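Local coordinates for intergenic-region protein (PDB 2WJ9) that probably counters host restriction enzymes as an ArdB-type member of the antirestriction protein family, at residues L119-A122 against M123-N126. Sequence-based numbering, arbitrary orientation.
Sequences LFNA and MNGN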
ATOM      1  N   LEU B 119      21.240   0.308  14.627  1.00 33.40           N
ATOM      2  CA  LEU B 119      21.004   1.390  13.674  1.00 33.52           C
ATOM      3  C   LEU B 119      20.622   2.666  14.415  1.00 33.67           C
ATOM      4  O   LEU B 119      20.067   2.606  15.513  1.00 33.38           O
ATOM      5  CB  LEU B 119      19.884   1.013  12.697  1.00 33.47           C
ATOM      6  CG  LEU B 119      20.235   0.034  11.569  1.00 34.20           C
ATOM      7  CD1 LEU B 119      20.654  -1.318  12.105  1.00 33.96           C
ATOM      8  CD2 LEU B 119      19.053  -0.112  10.614  1.00 33.74           C
ATOM      9  N   PHE B 120      20.928   3.810  13.809  1.00 33.81           N
ATOM     10  CA  PHE B 120      20.542   5.119  14.344  1.00 33.98           C
ATOM     11  C   PHE B 120      20.113   6.051  13.212  1.00 33.77           C
ATOM     12  O   PHE B 120      20.863   6.266  12.262  1.00 33.60           O
ATOM     13  CB  PHE B 120      21.690   5.760  15.125  1.00 34.12           C
ATOM     14  CG  PHE B 120      21.406   7.175  15.572  1.00 34.73           C
ATOM     15  CD1 PHE B 120      20.500   7.428  16.594  1.00 36.02           C
ATOM     16  CD2 PHE B 120      22.026   8.254  14.952  1.00 35.54           C
ATOM     17  CE1 PHE B 120      20.228   8.734  17.009  1.00 36.56           C
ATOM     18  CE2 PHE B 120      21.758   9.562  15.357  1.00 35.71           C
ATOM     19  CZ  PHE B 120      20.855   9.799  16.386  1.00 36.13           C
ATOM     20  N   ASN B 121      18.905   6.596  13.330  1.00 33.59           N
ATOM     21  CA  ASN B 121      18.376   7.560  12.371  1.00 33.59           C
ATOM     22  C   ASN B 121      18.410   8.973  12.965  1.00 33.83           C
ATOM     23  O   ASN B 121      17.671   9.282  13.896  1.00 33.43           O
ATOM     24  CB  ASN B 121      16.946   7.180  11.984  1.00 33.51           C
ATOM     25  CG  ASN B 121      16.384   8.034  10.847  1.00 33.42           C
ATOM     26  OD1 ASN B 121      16.994   9.013  10.418  1.00 32.41           O
ATOM     27  ND2 ASN B 121      15.211   7.660  10.362  1.00 33.81           N
ATOM     28  N   ALA B 122      19.264   9.824  12.404  1.00 34.11           N
ATOM     29  CA  ALA B 122      19.375  11.219  12.841  1.00 34.60           C
ATOM     30  C   ALA B 122      18.128  12.077  12.570  1.00 34.82           C
ATOM     31  O   ALA B 122      17.909  13.073  13.267  1.00 35.02           O
ATOM     32  CB  ALA B 122      20.617  11.875  12.220  1.00 34.61           C
ATOM     33  N   MET B 123      17.322  11.710  11.576  0.50 34.96           N
ATOM     34  CA  MET B 123      16.113  12.481  11.267  0.50 35.08           C
ATOM     35  C   MET B 123      15.071  12.392  12.386  0.50 34.97           C
ATOM     36  O   MET B 123      14.357  13.366  12.639  0.50 34.96           O
ATOM     37  CB  MET B 123      15.506  12.057   9.926  0.50 35.23           C
ATOM     38  CG  MET B 123      16.335  12.486   8.720  0.50 35.79           C
ATOM     39  SD  MET B 123      15.653  11.978   7.127  0.50 37.13           S
ATOM     40  CE  MET B 123      14.140  12.930   7.050  0.50 36.48           C
ATOM     41  N   ASN B 124      14.995  11.244  13.062  1.00 34.73           N
ATOM     42  CA  ASN B 124      14.073  11.091  14.217  1.00 34.47           C
ATOM     43  C   ASN B 124      14.730  10.869  15.595  1.00 34.07           C
ATOM     44  O   ASN B 124      14.032  10.843  16.608  1.00 34.10           O
ATOM     45  CB  ASN B 124      13.007  10.012  13.945  1.00 34.32           C
ATOM     46  CG  ASN B 124      13.591   8.616  13.750  1.00 33.98           C
ATOM     47  OD1 ASN B 124      14.665   8.294  14.247  1.00 34.31           O
ATOM     48  ND2 ASN B 124      12.856   7.771  13.034  1.00 34.61           N
ATOM     49  N   GLY B 125      16.051  10.705  15.633  1.00 33.69           N
ATOM     50  CA  GLY B 125      16.790  10.571  16.897  1.00 33.38           C
ATOM     51  C   GLY B 125      16.731   9.214  17.585  1.00 33.21           C
ATOM     52  O   GLY B 125      17.159   9.083  18.734  1.00 33.09           O
ATOM     53  N   ASN B 126      16.232   8.199  16.878  1.00 32.78           N
ATOM     54  CA  ASN B 126      16.004   6.863  17.451  1.00 32.70           C
ATOM     55  C   ASN B 126      17.126   5.865  17.164  1.00 32.44           C
ATOM     56  O   ASN B 126      17.651   5.817  16.054  1.00 32.13           O
ATOM     57  CB  ASN B 126      14.695   6.276  16.915  1.00 32.57           C
ATOM     58  CG  ASN B 126      13.468   7.049  17.366  1.00 32.67           C
ATOM     59  OD1 ASN B 126      13.497   7.759  18.376  1.00 31.96           O
ATOM     60  ND2 ASN B 126      12.376   6.910  16.621  1.00 32.25           N
TER
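Asn121 meets Asn124, Gly125 and Asn126 across a hairpin whose four-residue loop, 122-125, ends in a G1 beta bulge and links strands 117-121 and 126-130. The close packing centres on Asn121. Asn121 N gives a nearly straight bond to Asn126 O, 3.1 Å long. Asn121 O takes Gly125 N at 2.8 Å, and the N atoms of Asn124 and Asn126 add weak bonds to the same oxygen. Gly125 has the positive phi expected at the first position of a G1 bulge, and it and Asn126 both face Asn121. With CG anti to the backbone N (chi1 -173°), the Asn121 amide swings towards the turn. There Asn121 OD1 accepts Met123 N at 3.0 Å, with the donor well above the carbonyl plane. The Asn124 side chain passes Asn121 at about a right angle, and the two amide planes are 54° apart. Their ND2 groups point to the C-terminal end of the chain: Asn121 ND2 bonds Ile179 O, and Asn124 ND2 bonds Ile179 O and Asp181 O. The turn is thus tied to helix 173-180 and the last residue. The outer side is looser. Ala122 and Met123 are exposed, and the Met123 chain leads away from the turn. Phe120, partly exposed, sets its ring edge 3.5 Å from Gly125 O through CE1. On the inner side, Asn124 forms an Asx turn: its OD1 accepts Asn126 N at 3.1 Å, with the donor tilted 28° from the carbonyl plane.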